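OsmC family protein (Rhodothermus marinus, PDB 5CML) probably hydrolyses carboxylic esters as a serine esterase, this piece being the alpha/beta-hydrolase esterase domain of a longer protein that also carries an OsmC domain. Local coordinates at residues A46-T49 and I50-L54; A237-V240 and G241-G245; F34-C37 and F38-S41; L194-S197 and P198-I202; N84-D87 and L88-C92. All coordinates share one frame; numbering follows the deposited sequence.

Interaction 1 (A46-T49 and I50-L54)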
loop_
_atom_site.group_PDB
_atom_site.type_symbol
_atom_site.label_atom_id
_atom_site.label_comp_id
_atom_site.label_asym_id
_atom_site.label_seq_id
_atom_site.Cartn_x
_atom_site.Cartn_y
_atom_site.Cartn_z
ATOM N N ALA A 46 -9.982 9.891 0.117
ATOM C CA ALA A 46 -8.863 9.598 1.006
ATOM C C ALA A 46 -7.570 9.448 0.226
ATOM O O ALA A 46 -6.545 10.041 0.585
ATOM C CB ALA A 46 -9.137 8.334 1.845
ATOM N N VAL A 47 -7.588 8.650 -0.836
ATOM C CA VAL A 47 -6.340 8.399 -1.538
ATOM C C VAL A 47 -5.862 9.645 -2.294
ATOM O O VAL A 47 -4.657 9.904 -2.345
ATOM C CB VAL A 47 -6.450 7.193 -2.492
ATOM C CG1 VAL A 47 -7.305 7.501 -3.729
ATOM C CG2 VAL A 47 -5.053 6.710 -2.880
ATOM N N THR A 48 -6.776 10.443 -2.837
ATOM C CA THR A 48 -6.346 11.647 -3.554
ATOM C C THR A 48 -5.861 12.726 -2.577
ATOM O O THR A 48 -4.947 13.480 -2.892
ATOM C CB THR A 48 -7.449 12.215 -4.467
ATOM O OG1 THR A 48 -8.622 12.501 -3.715
ATOM C CG2 THR A 48 -7.794 11.232 -5.590
ATOM N N THR A 49 -6.412 12.751 -1.367
ATOM C CA THR A 49 -5.922 13.670 -0.352
ATOM C C THR A 49 -4.516 13.283 0.107
ATOM O O THR A 49 -3.658 14.163 0.260
ATOM C CB THR A 49 -6.897 13.735 0.841
ATOM O OG1 THR A 49 -8.166 14.219 0.390
ATOM C CG2 THR A 49 -6.396 14.671 1.943
ATOM N N ILE A 50 -4.257 11.980 0.301
ATOM C CA ILE A 50 -2.917 11.543 0.685
ATOM C C ILE A 50 -1.940 11.868 -0.438
ATOM O O ILE A 50 -0.856 12.417 -0.211
ATOM C CB ILE A 50 -2.862 10.051 0.976
ATOM C CG1 ILE A 50 -3.662 9.760 2.254
ATOM C CG2 ILE A 50 -1.422 9.574 1.098
ATOM C CD1 ILE A 50 -3.942 8.270 2.483
ATOM N N SER A 51 -2.333 11.515 -1.653
ATOM C CA SER A 51 -1.476 11.718 -2.797
ATOM C C SER A 51 -1.166 13.200 -3.002
ATOM O O SER A 51 -0.030 13.569 -3.279
ATOM C CB SER A 51 -2.120 11.116 -4.044
ATOM O OG SER A 51 -1.147 10.971 -5.033
ATOM N N ARG A 52 -2.167 14.050 -2.819
ATOM C CA ARG A 52 -1.982 15.487 -2.965
ATOM C C ARG A 52 -1.002 16.029 -1.906
ATOM O O ARG A 52 -0.156 16.857 -2.199
ATOM C CB ARG A 52 -3.329 16.188 -2.890
ATOM C CG ARG A 52 -3.240 17.585 -3.246
ATOM C CD ARG A 52 -4.589 18.191 -3.522
ATOM N NE ARG A 52 -5.484 18.139 -2.378
ATOM C CZ ARG A 52 -6.598 17.409 -2.312
ATOM N NH1 ARG A 52 -6.994 16.661 -3.338
ATOM N NH2 ARG A 52 -7.332 17.440 -1.215
ATOM N N ALA A 53 -1.063 15.516 -0.680
ATOM C CA ALA A 53 -0.107 15.953 0.317
ATOM C C ALA A 53 1.319 15.616 -0.107
ATOM O O ALA A 53 2.242 16.395 0.121
ATOM C CB ALA A 53 -0.432 15.312 1.690
ATOM N N LEU A 54 1.497 14.440 -0.707
ATOM C CA LEU A 54 2.814 14.014 -1.165
ATOM C C LEU A 54 3.289 14.854 -2.359
ATOM O O LEU A 54 4.439 15.293 -2.386
ATOM C CB LEU A 54 2.786 12.526 -1.517
ATOM C CG LEU A 54 2.528 11.618 -0.308
ATOM C CD1 LEU A 54 2.328 10.183 -0.739
ATOM C CD2 LEU A 54 3.667 11.690 0.677
HETATM O O HOH W 1 -9.310 16.632 0.889
#
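Ala46 to Ala53 run as unbroken alpha-helix, each N-H of Ile50, Ser51, Arg52 and Ala53 reaching back four residues to a carbonyl; Arg52 N to Thr48 O is 2.8 Å long, Ala53 N to Thr49 O 3.1 Å. On the outer side Arg52 doubles back over the previous turn. Its chain bends at chi3 (61°), which carries the guanidinium over Thr49, with Thr49 CA 4.0 Å above the plane of the group and toward its rim. Arg52 NH2 stays 3.7 Å from Thr49 OG1, and a water closes the gap: it donates to Thr49 OG1 at 2.7 Å and weakly accepts from Arg52 NH2, lying in the guanidinium plane. Thr49 OG1 sits beside its own backbone N (chi1 -61°), where it also bonds to Lys45 O one turn back. Ile50 CG1 likewise sits beside its own backbone N, 3.3 Å from Ala46 O. On a different side, Ser51 OG bonds to Asp21. Val47 and Ile50 pack on Phe34 of strand 30-36, while Thr49 and Ile50 press on Ala237 of helix 234-252. This is the connecting helix of a beta-alpha-beta crossover, strand 30-36 to helix 45-56 to strand 59-65, in the alpha/beta-hydrolase sheet.

Interaction 2 (A237-V240 and G241-G245)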
loop_
_atom_site.group_PDB
_atom_site.type_symbol
_atom_site.label_atom_id
_atom_site.label_comp_id
_atom_site.label_asym_id
_atom_site.label_seq_id
_atom_site.Cartn_x
_atom_site.Cartn_y
_atom_site.Cartn_z
ATOM N N ALA A 237 -6.787 11.650 6.355
ATOM C CA ALA A 237 -6.026 11.369 5.133
ATOM C C ALA A 237 -4.939 12.443 4.888
ATOM O O ALA A 237 -3.810 12.121 4.532
ATOM C CB ALA A 237 -6.967 11.276 3.921
ATOM N N ALA A 238 -5.267 13.712 5.110
ATOM C CA ALA A 238 -4.285 14.779 4.913
ATOM C C ALA A 238 -3.109 14.649 5.877
ATOM O O ALA A 238 -1.965 14.876 5.519
ATOM C CB ALA A 238 -4.947 16.158 5.078
ATOM N N PHE A 239 -3.439 14.324 7.115
ATOM C CA PHE A 239 -2.480 14.069 8.185
ATOM C C PHE A 239 -1.506 12.951 7.783
ATOM O O PHE A 239 -0.288 13.106 7.870
ATOM C CB PHE A 239 -3.296 13.722 9.431
ATOM C CG PHE A 239 -2.522 13.197 10.607
ATOM C CD1 PHE A 239 -1.569 13.970 11.254
ATOM C CD2 PHE A 239 -2.851 11.968 11.150
ATOM C CE1 PHE A 239 -0.941 13.514 12.411
ATOM C CE2 PHE A 239 -2.210 11.498 12.303
ATOM C CZ PHE A 239 -1.253 12.271 12.927
ATOM N N VAL A 240 -2.052 11.836 7.317
ATOM C CA VAL A 240 -1.218 10.713 6.901
ATOM C C VAL A 240 -0.273 11.156 5.784
ATOM O O VAL A 240 0.931 10.951 5.870
ATOM C CB VAL A 240 -2.064 9.508 6.448
ATOM C CG1 VAL A 240 -1.182 8.424 5.784
ATOM C CG2 VAL A 240 -2.792 8.912 7.634
ATOM N N GLY A 241 -0.807 11.806 4.766
ATOM C CA GLY A 241 0.007 12.221 3.630
ATOM C C GLY A 241 1.120 13.201 4.015
ATOM O O GLY A 241 2.253 13.061 3.578
ATOM N N GLU A 242 0.805 14.178 4.862
ATOM C CA GLU A 242 1.782 15.215 5.239
ATOM C C GLU A 242 2.894 14.626 6.113
ATOM O O GLU A 242 4.074 14.904 5.912
ATOM C CB GLU A 242 1.083 16.403 5.951
ATOM C CG GLU A 242 0.147 17.157 5.027
ATOM C CD GLU A 242 -0.515 18.365 5.645
ATOM O OE1 GLU A 242 -0.193 18.724 6.798
ATOM O OE2 GLU A 242 -1.337 19.001 4.945
ATOM N N VAL A 243 2.525 13.796 7.082
ATOM C CA VAL A 243 3.519 13.192 7.945
ATOM C C VAL A 243 4.390 12.220 7.158
ATOM O O VAL A 243 5.598 12.197 7.317
ATOM C CB VAL A 243 2.849 12.477 9.127
ATOM C CG1 VAL A 243 3.843 11.679 9.940
ATOM C CG2 VAL A 243 2.127 13.517 10.047
ATOM N N LEU A 244 3.755 11.416 6.320
ATOM C CA LEU A 244 4.477 10.424 5.521
ATOM C C LEU A 244 5.517 11.117 4.636
ATOM O O LEU A 244 6.685 10.704 4.574
ATOM C CB LEU A 244 3.473 9.592 4.709
ATOM C CG LEU A 244 3.864 8.240 4.123
ATOM C CD1 LEU A 244 2.707 7.734 3.255
ATOM C CD2 LEU A 244 5.095 8.317 3.358
ATOM N N GLY A 245 5.111 12.180 3.962
ATOM C CA GLY A 245 6.021 12.887 3.074
ATOM C C GLY A 245 7.201 13.478 3.825
ATOM O O GLY A 245 8.339 13.408 3.380
#
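The Phe239 ring has Val243 beside it, one helical turn on: CG2 of Val243 is 3.9 Å from Phe239 CE1 and approaches obliquely, neither squarely over a face nor at the edge. The two side chains lie alongside each other and point the same way. Phe239 CG is anti to the backbone N (chi1 170°), and CG2 of Val243 lies beside its own N, so that this methyl is turned back to the preceding turn, where it also comes within 3.3 Å of Phe239 O. The other flat group, the Glu242 carboxylate, stands at the end of a chain extended beyond CG, and it is the CG methylene that does the touching, 3.1 Å from Ala238 O. Leu244 CB packs as closely on Val240 O. Beneath these side chains the carbonyls of Ala237 to Val240 each take an N-H from four residues on, with Gly241 N to Ala237 O 3.0 Å at 168° and Leu244 N to Val240 O 2.9 Å. Phe239 and Val240 reach Leu224, and Val240, Val243 and Leu244 meet Phe195 of strand 192-196. Ala237, Ala238 and Glu242 turn to helix 45-56. Between side chains, then, the contact is purely apolar; the hydrogen bonds of the contact are all between backbone atoms, and Gly241, with no side chain, is where helix 45-56 comes close, with Ala53 CB 3.5 Å from Gly241 C.

Interaction 3 (F34-C37 and F38-S41)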
loop_
_atom_site.group_PDB
_atom_site.type_symbol
_atom_site.label_atom_id
_atom_site.label_comp_id
_atom_site.label_asym_id
_atom_site.label_seq_id
_atom_site.Cartn_x
_atom_site.Cartn_y
_atom_site.Cartn_z
ATOM N N PHE A 34 1.995 3.451 -4.394
ATOM C CA PHE A 34 0.993 3.495 -3.330
ATOM C C PHE A 34 -0.089 2.474 -3.639
ATOM O O PHE A 34 -1.001 2.738 -4.429
ATOM C CB PHE A 34 0.426 4.917 -3.221
ATOM C CG PHE A 34 -0.522 5.152 -2.067
ATOM C CD1 PHE A 34 -0.745 4.209 -1.080
ATOM C CD2 PHE A 34 -1.191 6.367 -1.985
ATOM C CE1 PHE A 34 -1.623 4.472 -0.023
ATOM C CE2 PHE A 34 -2.065 6.644 -0.936
ATOM C CZ PHE A 34 -2.281 5.686 0.049
ATOM N N ALA A 35 0.029 1.303 -3.011
ATOM C CA ALA A 35 -0.944 0.225 -3.184
ATOM C C ALA A 35 -1.991 0.343 -2.098
ATOM O O ALA A 35 -1.661 0.289 -0.927
ATOM C CB ALA A 35 -0.275 -1.099 -3.116
ATOM N N HIS A 36 -3.248 0.508 -2.474
ATOM C CA HIS A 36 -4.255 0.872 -1.484
ATOM C C HIS A 36 -5.599 0.209 -1.734
ATOM O O HIS A 36 -5.873 -0.294 -2.839
ATOM C CB HIS A 36 -4.440 2.385 -1.483
ATOM C CG HIS A 36 -5.111 2.877 -2.715
ATOM N ND1 HIS A 36 -6.481 2.962 -2.829
ATOM C CD2 HIS A 36 -4.607 3.250 -3.918
ATOM C CE1 HIS A 36 -6.788 3.385 -4.043
ATOM N NE2 HIS A 36 -5.671 3.562 -4.722
ATOM N N CYS A 37 -6.458 0.266 -0.716
ATOM C CA CYS A 37 -7.793 -0.315 -0.803
ATOM C C CYS A 37 -8.877 0.738 -0.582
ATOM O O CYS A 37 -9.984 0.406 -0.173
ATOM C CB CYS A 37 -7.941 -1.447 0.216
ATOM S SG CYS A 37 -6.773 -2.833 -0.109
ATOM N N PHE A 38 -8.573 2.008 -0.860
ATOM C CA PHE A 38 -9.549 3.069 -0.585
ATOM C C PHE A 38 -10.701 3.046 -1.577
ATOM O O PHE A 38 -11.721 3.672 -1.350
ATOM C CB PHE A 38 -8.887 4.436 -0.594
ATOM C CG PHE A 38 -7.967 4.642 0.547
ATOM C CD1 PHE A 38 -8.464 4.731 1.836
ATOM C CD2 PHE A 38 -6.607 4.724 0.352
ATOM C CE1 PHE A 38 -7.613 4.912 2.906
ATOM C CE2 PHE A 38 -5.749 4.893 1.420
ATOM C CZ PHE A 38 -6.251 4.995 2.690
ATOM N N THR A 39 -10.541 2.295 -2.659
ATOM C CA THR A 39 -11.612 2.121 -3.632
ATOM C C THR A 39 -12.832 1.418 -3.017
ATOM O O THR A 39 -13.925 1.484 -3.571
ATOM C CB THR A 39 -11.100 1.342 -4.849
ATOM O OG1 THR A 39 -9.781 1.802 -5.165
ATOM C CG2 THR A 39 -11.984 1.567 -6.041
ATOM N N CYS A 40 -12.638 0.777 -1.864
ATOM C CA CYS A 40 -13.727 0.180 -1.072
ATOM C C CYS A 40 -14.706 1.211 -0.518
ATOM O O CYS A 40 -15.831 0.869 -0.160
ATOM C CB CYS A 40 -13.158 -0.640 0.117
ATOM S SG CYS A 40 -12.303 -2.135 -0.412
ATOM N N SER A 41 -14.269 2.462 -0.431
ATOM C CA SER A 41 -15.117 3.545 0.079
ATOM C C SER A 41 -16.103 4.064 -0.957
ATOM O O SER A 41 -16.068 3.671 -2.114
ATOM C CB SER A 41 -14.264 4.717 0.557
ATOM O OG SER A 41 -13.452 4.344 1.639
#
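His36 turns its ring forward along the chain and takes the N-H of Phe38 on ND1, 3.0 Å away and 152° at the hydrogen. The donor lies in the imidazole plane, so the bond meets the ring at its edge. This depends on an uncommon torsion: CG of His36 sits between its backbone N and carbonyl carbon (chi1 70°), which swings the ring forward so that its ND1 edge faces the start of the following turn. Since ND1 accepts from a backbone N-H, it is probably the unprotonated nitrogen, and a neutral ring would be expected to carry its proton on NE2. The imidazole and the Phe38 ring are tilted by 25° but slid well apart, with centroids 5.7 Å from each other, so they scarcely overlap; Phe38 CD2 lies 3.6 Å from His36 ND1 and about as near His36 CB. Phe38 holds CG beside its own N, and its ring edge meets Phe34, CE2 of Phe38 lying 3.8 Å from Phe34 CZ, the two side chains crossing at about a right angle. Thr39 OG1 comes within 3.6 Å of His36 CE1. The backbone then winds into a 3-10 turn, Cys40 N bonding to Cys37 O at 3.2 Å from above the carbonyl plane. Phe38 also stacks on His108, whose ND1 bonds to Cys37 N, and the Cys37 side chain touches the probable nucleophile elbow. A loop leaving the C-terminal end of strand 30-36 beside that elbow is where alpha/beta-hydrolases commonly provide part of the oxyanion hole.

Interaction 4 (L194-S197 and P198-I202)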
loop_
_atom_site.group_PDB
_atom_site.type_symbol
_atom_site.label_atom_id
_atom_site.label_comp_id
_atom_site.label_asym_id
_atom_site.label_seq_id
_atom_site.Cartn_x
_atom_site.Cartn_y
_atom_site.Cartn_z
ATOM N N LEU A 194 4.735 2.939 10.391
ATOM C CA LEU A 194 3.419 2.343 10.517
ATOM C C LEU A 194 2.398 3.365 10.983
ATOM O O LEU A 194 2.590 3.969 12.030
ATOM C CB LEU A 194 3.444 1.214 11.548
ATOM C CG LEU A 194 4.414 0.064 11.278
ATOM C CD1 LEU A 194 4.671 -0.707 12.568
ATOM C CD2 LEU A 194 3.836 -0.842 10.209
ATOM N N PHE A 195 1.311 3.517 10.239
ATOM C CA PHE A 195 0.148 4.280 10.686
ATOM C C PHE A 195 -0.954 3.320 11.051
ATOM O O PHE A 195 -1.194 2.370 10.306
ATOM C CB PHE A 195 -0.405 5.192 9.596
ATOM C CG PHE A 195 0.500 6.314 9.168
ATOM C CD1 PHE A 195 0.427 7.553 9.776
ATOM C CD2 PHE A 195 1.365 6.157 8.092
ATOM C CE1 PHE A 195 1.233 8.610 9.329
ATOM C CE2 PHE A 195 2.158 7.194 7.658
ATOM C CZ PHE A 195 2.088 8.425 8.283
ATOM N N HIS A 196 -1.667 3.559 12.155
ATOM C CA HIS A 196 -2.804 2.722 12.483
ATOM C C HIS A 196 -3.714 3.441 13.449
ATOM O O HIS A 196 -3.239 4.117 14.355
ATOM C CB HIS A 196 -2.338 1.412 13.110
ATOM C CG HIS A 196 -3.191 0.225 12.778
ATOM N ND1 HIS A 196 -2.702 -0.848 12.067
ATOM C CD2 HIS A 196 -4.478 -0.077 13.084
ATOM C CE1 HIS A 196 -3.650 -1.763 11.940
ATOM N NE2 HIS A 196 -4.736 -1.322 12.548
ATOM N N SER A 197 -5.018 3.254 13.278
ATOM C CA SER A 197 -5.986 3.793 14.219
ATOM C C SER A 197 -6.278 2.830 15.353
ATOM O O SER A 197 -6.578 1.657 15.114
ATOM C CB SER A 197 -7.288 4.102 13.528
ATOM O OG SER A 197 -8.240 4.465 14.489
ATOM N N PRO A 198 -6.230 3.336 16.589
ATOM C CA PRO A 198 -6.588 2.455 17.709
ATOM C C PRO A 198 -8.042 2.021 17.616
ATOM O O PRO A 198 -8.381 0.996 18.172
ATOM C CB PRO A 198 -6.322 3.316 18.954
ATOM C CG PRO A 198 -6.104 4.673 18.486
ATOM C CD PRO A 198 -5.723 4.640 17.047
ATOM N N THR A 199 -8.870 2.782 16.904
ATOM C CA THR A 199 -10.296 2.472 16.797
ATOM C C THR A 199 -10.641 1.738 15.490
ATOM O O THR A 199 -11.811 1.605 15.138
ATOM C CB THR A 199 -11.164 3.759 16.920
ATOM O OG1 THR A 199 -10.828 4.685 15.887
ATOM C CG2 THR A 199 -10.927 4.428 18.252
ATOM N N ASP A 200 -9.626 1.229 14.792
ATOM C CA ASP A 200 -9.833 0.442 13.580
ATOM C C ASP A 200 -10.646 -0.809 13.899
ATOM O O ASP A 200 -10.258 -1.611 14.749
ATOM C CB ASP A 200 -8.469 0.087 12.953
ATOM C CG ASP A 200 -8.564 -0.438 11.506
ATOM O OD1 ASP A 200 -9.515 -1.173 11.154
ATOM O OD2 ASP A 200 -7.644 -0.115 10.714
ATOM N N GLN A 201 -11.779 -0.960 13.215
ATOM C CA GLN A 201 -12.703 -2.078 13.447
ATOM C C GLN A 201 -12.474 -3.267 12.518
ATOM O O GLN A 201 -13.095 -4.333 12.691
ATOM C CB GLN A 201 -14.145 -1.602 13.282
ATOM C CG GLN A 201 -14.595 -0.619 14.344
ATOM C CD GLN A 201 -15.935 0.004 14.006
ATOM O OE1 GLN A 201 -16.025 1.199 13.719
ATOM N NE2 GLN A 201 -16.980 -0.803 14.026
ATOM N N ILE A 202 -11.600 -3.078 11.534
ATOM C CA ILE A 202 -11.411 -4.042 10.455
ATOM C C ILE A 202 -10.114 -4.794 10.669
ATOM O O ILE A 202 -10.069 -6.014 10.602
ATOM C CB ILE A 202 -11.382 -3.326 9.085
ATOM C CG1 ILE A 202 -12.665 -2.509 8.892
ATOM C CG2 ILE A 202 -11.203 -4.315 7.936
ATOM C CD1 ILE A 202 -13.959 -3.316 8.864
HETATM O O HOH W 2 -5.949 2.017 10.862
#
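The probable acid of a Ser109-His229-Asp200 catalytic triad stands on this loop, just past strand 192-196, and a type I beta turn from Ser197 to Asp200 puts it there. Asp200 N closes the turn on Ser197 O at 3.1 Å, coming from well above the carbonyl plane. Inside the turn Ser197 OG, anti to its backbone N (chi1 173°), reaches forward to accept from Thr199 N at 3.0 Å; it is bonded to Ala227 O as well. Both carboxylate oxygens of Asp200 are engaged. OD1 takes the N-H of Ile202 at 2.8 Å, an Asx turn, and also that of Val203, which limits rotation of the group. OD2 is hydrogen-bonded to ND1 of His229 and accepts from a water 2.7 Å away; the same water accepts from Ser197 N, tying the carboxylate back to the end of the strand. The His196 ring lies across this side chain at about a right angle, its plane turned 43° from the carboxylate. His196 NE2 is 3.6 Å from Asp200 OD2, but its bond is to Val203 O. Strand 192-196 runs between strands 127-131 and 219-223. His196 rests on Phe221 and on Ala208 of helix 206-214, whereas Phe195 points to helix 234-252, so the strand that delivers the loop has a helix over each side.

Interaction 5 (N84-D87 and L88-C92); sequences NFED and LRAAC
Asn84 stands at the N-cap of helix 85-98, and from Phe85 onward the chain is helical, with Arg89 N bonding to Phe85 O at 2.9 Å and Ala90 N to Glu86 O at 2.8 Å. Asn84 OD1 caps the first turn, accepting from Asp87 N at 3.1 Å, while its ND2 goes to Gln171. Arg89 runs extended from CG to NE, back along the helix, and lays one face of its guanidinium over the CB of Phe85, which is 3.4 Å above the plane and toward the rim. In the alpha/beta-hydrolase fold this helix packs on the central sheet, Leu88 on Ala35 and Ala91 on Leu33 of strand 30-36. Glu86 bends at chi2 (46°), bringing OE1 to 3.7 Å from Arg89 CB and OE2 equally near Ala90 CB. Its charge does not touch that of Arg89: OE1 and NH1 are 4.9 Å apart, bridged by a water that donates to Glu86 OE1 at 2.6 Å and accepts from Arg89 NH1. The direct ion pairs lie outside, Glu86 with Arg93, and Arg89 through NE with Glu121 and through NH2 with Glu175. Phe85 meets Phe172 and packs against helix 110-118, and Asp87 OD1 bonds to Asn10.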
loop_
_atom_site.group_PDB
_atom_site.type_symbol
_atom_site.label_atom_id
_atom_site.label_comp_id
_atom_site.label_asym_id
_atom_site.label_seq_id
_atom_site.Cartn_x
_atom_site.Cartn_y
_atom_site.Cartn_z
ATOM N N ASN A 84 -2.489 -9.725 -7.312
ATOM C CA ASN A 84 -1.490 -10.549 -6.656
ATOM C C ASN A 84 -0.165 -9.793 -6.546
ATOM O O ASN A 84 -0.074 -8.619 -6.911
ATOM C CB ASN A 84 -1.313 -11.867 -7.404
ATOM C CG ASN A 84 -0.987 -11.681 -8.876
ATOM O OD1 ASN A 84 -0.635 -10.594 -9.319
ATOM N ND2 ASN A 84 -1.088 -12.770 -9.638
ATOM N N PHE A 85 0.856 -10.465 -6.037
ATOM C CA PHE A 85 2.171 -9.858 -5.881
ATOM C C PHE A 85 2.803 -9.448 -7.203
ATOM O O PHE A 85 3.461 -8.398 -7.275
ATOM C CB PHE A 85 3.102 -10.815 -5.145
ATOM C CG PHE A 85 2.865 -10.846 -3.677
ATOM C CD1 PHE A 85 3.117 -9.726 -2.913
ATOM C CD2 PHE A 85 2.358 -11.964 -3.067
ATOM C CE1 PHE A 85 2.893 -9.736 -1.556
ATOM C CE2 PHE A 85 2.138 -11.985 -1.692
ATOM C CZ PHE A 85 2.400 -10.864 -0.943
ATOM N N GLU A 86 2.603 -10.257 -8.244
ATOM C CA GLU A 86 3.148 -9.931 -9.558
ATOM C C GLU A 86 2.613 -8.606 -10.105
ATOM O O GLU A 86 3.341 -7.878 -10.753
ATOM C CB GLU A 86 2.855 -11.050 -10.561
ATOM C CG GLU A 86 3.013 -10.644 -12.052
ATOM C CD GLU A 86 4.295 -9.843 -12.405
ATOM O OE1 GLU A 86 5.305 -9.857 -11.659
ATOM O OE2 GLU A 86 4.272 -9.170 -13.453
ATOM N N ASP A 87 1.351 -8.286 -9.851
ATOM C CA ASP A 87 0.833 -6.995 -10.302
ATOM C C ASP A 87 1.555 -5.843 -9.623
ATOM O O ASP A 87 1.814 -4.828 -10.253
ATOM C CB ASP A 87 -0.670 -6.897 -10.058
ATOM C CG ASP A 87 -1.450 -7.861 -10.917
ATOM O OD1 ASP A 87 -0.899 -8.330 -11.936
ATOM O OD2 ASP A 87 -2.608 -8.160 -10.571
ATOM N N LEU A 88 1.871 -5.976 -8.338
ATOM C CA LEU A 88 2.639 -4.938 -7.648
ATOM C C LEU A 88 4.052 -4.848 -8.223
ATOM O O LEU A 88 4.563 -3.755 -8.467
ATOM C CB LEU A 88 2.705 -5.222 -6.151
ATOM C CG LEU A 88 2.218 -4.119 -5.237
ATOM C CD1 LEU A 88 0.799 -3.646 -5.609
ATOM C CD2 LEU A 88 2.288 -4.634 -3.806
ATOM N N ARG A 89 4.676 -5.998 -8.474
ATOM C CA ARG A 89 6.001 -5.991 -9.087
ATOM C C ARG A 89 5.941 -5.331 -10.463
ATOM O O ARG A 89 6.850 -4.586 -10.815
ATOM C CB ARG A 89 6.567 -7.414 -9.195
ATOM C CG ARG A 89 6.778 -8.078 -7.851
ATOM C CD ARG A 89 7.151 -9.518 -8.049
ATOM N NE ARG A 89 7.272 -10.182 -6.757
ATOM C CZ ARG A 89 6.646 -11.301 -6.423
ATOM N NH1 ARG A 89 5.862 -11.937 -7.295
ATOM N NH2 ARG A 89 6.813 -11.788 -5.204
ATOM N N ALA A 90 4.866 -5.580 -11.212
ATOM C CA ALA A 90 4.702 -5.004 -12.547
ATOM C C ALA A 90 4.621 -3.475 -12.483
ATOM O O ALA A 90 5.122 -2.758 -13.376
ATOM C CB ALA A 90 3.462 -5.574 -13.217
ATOM N N ALA A 91 4.009 -2.973 -11.415
ATOM C CA ALA A 91 3.885 -1.543 -11.241
ATOM C C ALA A 91 5.260 -0.944 -10.954
ATOM O O ALA A 91 5.582 0.160 -11.408
ATOM C CB ALA A 91 2.918 -1.220 -10.106
ATOM N N CYS A 92 6.052 -1.655 -10.155
ATOM C CA CYS A 92 7.400 -1.208 -9.835
ATOM C C CYS A 92 8.281 -1.204 -11.091
ATOM O O CYS A 92 9.053 -0.263 -11.309
ATOM C CB CYS A 92 8.022 -2.084 -8.764
ATOM S SG CYS A 92 7.339 -1.856 -7.099
HETATM O O HOH W 3 6.384 -11.842 -10.279
#

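Along the chain the order is interaction 3, 1, 5, 4 and 2, all arranged about one mixed sheet. Interactions 3 and 4 continue strands 30-36 and 192-196 into loops, their centres about 15 Å apart, and both loops lie by the probable catalytic site. Interactions 1 and 2 are neighbouring helices in direct contact, centres about 8 Å apart; interaction 1 also packs on interaction 3, and Phe195 of interaction 4 reaches interaction 2. Interaction 5 touches interaction 3 from the helix 85-98 side of the sheet, and its centre lies about 24 Å from that of interaction 2, across the chain's centre. Together they sample the helix-sheet-helix layering that presents the active-site loops of this esterase domain.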